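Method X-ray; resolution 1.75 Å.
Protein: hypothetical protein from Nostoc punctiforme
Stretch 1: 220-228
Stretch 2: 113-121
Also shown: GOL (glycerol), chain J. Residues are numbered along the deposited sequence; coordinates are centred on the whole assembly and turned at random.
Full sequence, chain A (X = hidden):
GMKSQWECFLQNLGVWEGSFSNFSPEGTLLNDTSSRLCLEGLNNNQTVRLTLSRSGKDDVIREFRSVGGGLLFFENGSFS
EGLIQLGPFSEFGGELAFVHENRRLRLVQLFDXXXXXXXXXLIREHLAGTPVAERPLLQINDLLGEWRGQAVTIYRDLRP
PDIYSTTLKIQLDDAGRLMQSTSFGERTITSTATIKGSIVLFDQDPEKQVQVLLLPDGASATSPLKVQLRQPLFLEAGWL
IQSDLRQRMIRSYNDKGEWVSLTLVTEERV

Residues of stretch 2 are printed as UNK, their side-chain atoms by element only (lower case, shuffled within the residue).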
# COMPACT_ATOMS: atom_id res chain seq x y z
N SER A 220 7.76 -0.65 -0.96
CA SER A 220 7.73 -1.33 -2.23
C SER A 220 6.34 -1.19 -2.84
O SER A 220 5.34 -1.02 -2.13
CB SER A 220 8.13 -2.81 -2.08
OG SER A 220 7.31 -3.49 -1.17
N ALA A 221 6.30 -1.23 -4.16
CA ALA A 221 5.04 -1.28 -4.87
C ALA A 221 5.03 -2.49 -5.80
O ALA A 221 5.94 -2.66 -6.60
CB ALA A 221 4.87 -0.03 -5.67
N THR A 222 3.98 -3.29 -5.75
CA THR A 222 3.82 -4.43 -6.67
C THR A 222 2.63 -4.14 -7.59
O THR A 222 1.53 -3.87 -7.11
CB THR A 222 3.67 -5.78 -5.88
OG1 THR A 222 4.87 -5.98 -5.12
CG2 THR A 222 3.48 -6.95 -6.82
N SER A 223 2.89 -4.15 -8.89
CA SER A 223 1.98 -3.69 -9.91
C SER A 223 1.77 -4.76 -10.97
O SER A 223 2.75 -5.33 -11.46
CB SER A 223 2.52 -2.48 -10.66
OG SER A 223 2.80 -1.42 -9.73
N PRO A 224 0.49 -4.98 -11.38
CA PRO A 224 0.23 -5.80 -12.57
C PRO A 224 1.06 -5.33 -13.78
O PRO A 224 1.23 -4.15 -13.97
CB PRO A 224 -1.27 -5.57 -12.82
CG PRO A 224 -1.83 -5.10 -11.52
CD PRO A 224 -0.75 -4.45 -10.78
N LEU A 225 1.62 -6.24 -14.57
CA LEU A 225 2.31 -5.82 -15.78
C LEU A 225 1.34 -5.16 -16.76
O LEU A 225 1.72 -4.28 -17.52
CB LEU A 225 3.02 -7.00 -16.45
CG LEU A 225 4.19 -7.55 -15.62
CD1 LEU A 225 4.76 -8.85 -16.23
CD2 LEU A 225 5.28 -6.48 -15.41
N LYS A 226 0.10 -5.63 -16.79
CA LYS A 226 -0.94 -5.01 -17.61
C LYS A 226 -2.25 -5.35 -17.03
O LYS A 226 -2.52 -6.52 -16.78
CB LYS A 226 -0.93 -5.49 -19.06
CG LYS A 226 -1.93 -4.68 -19.99
CD LYS A 226 -1.78 -4.97 -21.46
CE LYS A 226 -2.38 -3.87 -22.38
NZ LYS A 226 -3.81 -3.64 -22.10
N VAL A 227 -3.07 -4.35 -16.81
CA VAL A 227 -4.43 -4.57 -16.41
C VAL A 227 -5.20 -5.13 -17.60
O VAL A 227 -5.29 -4.49 -18.63
CB VAL A 227 -5.06 -3.26 -15.91
CG1 VAL A 227 -6.51 -3.46 -15.58
CG2 VAL A 227 -4.31 -2.77 -14.74
N GLN A 228 -5.72 -6.36 -17.46
CA GLN A 228 -6.43 -7.07 -18.54
C GLN A 228 -7.93 -7.11 -18.24
O GLN A 228 -8.33 -7.21 -17.10
CB GLN A 228 -5.93 -8.53 -18.70
CG GLN A 228 -4.39 -8.75 -18.75
CD GLN A 228 -3.80 -8.78 -20.17
OE1 GLN A 228 -4.46 -8.41 -21.16
NE2 GLN A 228 -2.54 -9.20 -20.27
N UNK A 113 -4.41 4.44 -19.53
CA UNK A 113 -5.56 3.89 -20.22
C UNK A 113 -5.30 2.53 -20.86
O UNK A 113 -6.26 1.85 -21.19
n UNK A 113 -7.25 8.37 -21.03
n UNK A 113 -9.24 7.89 -19.97
c UNK A 113 -6.60 6.12 -20.63
n UNK A 113 -8.26 9.93 -19.74
c UNK A 113 -6.07 4.87 -21.27
c UNK A 113 -7.13 7.07 -21.64
c UNK A 113 -8.25 8.73 -20.25
N UNK A 114 -4.04 2.19 -21.06
CA UNK A 114 -3.66 0.90 -21.63
C UNK A 114 -3.38 -0.12 -20.53
O UNK A 114 -2.89 -1.23 -20.79
o UNK A 114 -1.87 2.93 -23.89
c UNK A 114 -2.66 2.01 -23.67
n UNK A 114 -3.75 1.83 -24.40
c UNK A 114 -2.44 1.05 -22.52
N UNK A 115 -3.70 0.26 -19.30
CA UNK A 115 -3.53 -0.63 -18.17
C UNK A 115 -2.10 -0.81 -17.71
O UNK A 115 -1.84 -1.81 -17.05
N UNK A 116 -1.20 0.15 -17.97
CA UNK A 116 0.18 0.08 -17.51
C UNK A 116 0.45 1.09 -16.40
O UNK A 116 -0.10 2.19 -16.42
n UNK A 116 0.86 -0.28 -21.07
c UNK A 116 1.07 -0.63 -19.76
n UNK A 116 1.04 -2.41 -21.04
c UNK A 116 1.13 0.38 -18.67
c UNK A 116 1.16 -1.97 -19.74
c UNK A 116 0.87 -1.36 -21.83
N UNK A 117 1.31 0.74 -15.45
CA UNK A 117 1.69 1.67 -14.39
C UNK A 117 2.29 2.94 -15.00
O UNK A 117 3.19 2.89 -15.85
c UNK A 117 3.07 1.86 -12.18
c UNK A 117 4.17 1.13 -11.47
c UNK A 117 2.64 1.02 -13.39
c UNK A 117 1.94 2.05 -11.23
N UNK A 118 1.72 4.08 -14.61
CA UNK A 118 2.09 5.41 -15.12
C UNK A 118 2.91 6.23 -14.09
O UNK A 118 3.72 7.04 -14.45
c UNK A 118 1.15 7.57 -16.09
c UNK A 118 0.84 6.21 -15.48
o UNK A 118 0.89 8.60 -15.46
n UNK A 118 1.73 7.59 -17.29
N UNK A 119 2.64 6.03 -12.81
CA UNK A 119 3.32 6.77 -11.80
C UNK A 119 2.90 6.30 -10.42
O UNK A 119 1.90 5.57 -10.25
N UNK A 120 3.70 6.71 -9.46
CA UNK A 120 3.38 6.53 -8.05
C UNK A 120 3.56 7.80 -7.23
O UNK A 120 4.38 8.66 -7.56
c UNK A 120 3.63 3.11 -7.81
c UNK A 120 4.26 5.49 -7.43
c UNK A 120 4.59 4.17 -8.14
c UNK A 120 5.93 3.72 -7.69
N UNK A 121 2.81 7.86 -6.14
CA UNK A 121 2.94 8.93 -5.17
C UNK A 121 3.29 8.24 -3.84
O UNK A 121 2.64 7.29 -3.42
c UNK A 121 1.88 10.98 -4.11
o UNK A 121 1.32 10.28 -6.38
c UNK A 121 1.67 9.78 -5.08
C1 GOL J . 3.41 -1.46 -16.01
O1 GOL J . 2.39 -2.04 -15.23
C2 GOL J . 4.74 -2.18 -15.95
O2 GOL J . 5.76 -1.24 -15.69
C3 GOL J . 5.05 -2.76 -17.33
O3 GOL J . 3.93 -3.45 -17.85

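Position 113 carries seven side-chain atoms: three carbons in a row, a nitrogen, then a carbon bearing two more nitrogens. Its side chain is out of reach of stretch 1 and covers none of it. The terminal guanidinium identifies Arg 113.

Position 114 has two side-chain carbons, the second carrying one oxygen and one nitrogen. Its CB points sideways, and the contact runs through the main chain: Lys 226 NZ donates a hydrogen bond to the backbone O of position 114 at 2.9 Å. A carboxamide this short is Asn 114.

Position 115 has no side-chain atoms. Its CA comes to 4.4 Å from Val 227 CA. Val 227 N donates to the backbone O of position 115 at 2.8 Å with an N-H...O angle of 170°, nearly linear. The same oxygen also receives a CA-H...O contact from Lys 226 CA at 3.4 Å, with 143° at the hydrogen. This is Gly 115. Its phi of 74° lies in the region that favours glycine, and an ideal CB on Gly 115 would point toward stretch 1 and sit 2.8 Å from Val 227 O, a clash.

Position 116 shows one carbon leading to a five-membered ring of three carbons and two nitrogens. Although its CB points sideways, the ring end comes nearer to stretch 1. Leu 225 O lies at the ring edge, near its plane, 3.3 Å from a ring carbon, while Lys 226 CD packs obliquely, 3.8 Å from a ring nitrogen. The ring is an imidazole, hence His 116; the two ring atoms are CD2 and NE2.

Position 117 has four carbons, forked at the second, and its CB points toward stretch 1. One terminal carbon lies 3.4 Å from Ser 223 OG, a hydroxyl already hydrogen-bonded elsewhere in the structure. This is Leu 117, and the carbon is CD2. Leu 117 N donates to glycerol O1 at 3.0 Å and 171°; that same O1 lies 2.7 Å from Pro 224 O.

Position 118 has two carbons, the second bearing one oxygen and one nitrogen, and lies out of reach of stretch 1: Asn 118.

Position 119 has no side-chain atoms: Gly 119. Here an ideal CB would have room, with nothing of stretch 1 near it, so this contact imposes no need for glycine.

Position 120 again has four carbons forked at the second, with its CA-to-CB bond pointing toward stretch 1. A terminal carbon meets Ala 221 CB at 4.0 Å, an apolar contact between buried residues. This is Leu 120, and the carbon is CD2.

Position 121 has one carbon carrying an oxygen and a carbon and makes no contact; the branched pattern is Thr 121.

The contact therefore changes character along its length. Around Gly 115, two hydrogen bonds to main-chain oxygens join the loops; toward the strands, the CA–CA separation widens to 7.0 Å at Ser 223–Leu 117 and 8.6 Å at Ala 221–Leu 120, and side chains span the gap. In all, 362 Å² is buried.

Stretch 2 113-121: RNGHLNGLT
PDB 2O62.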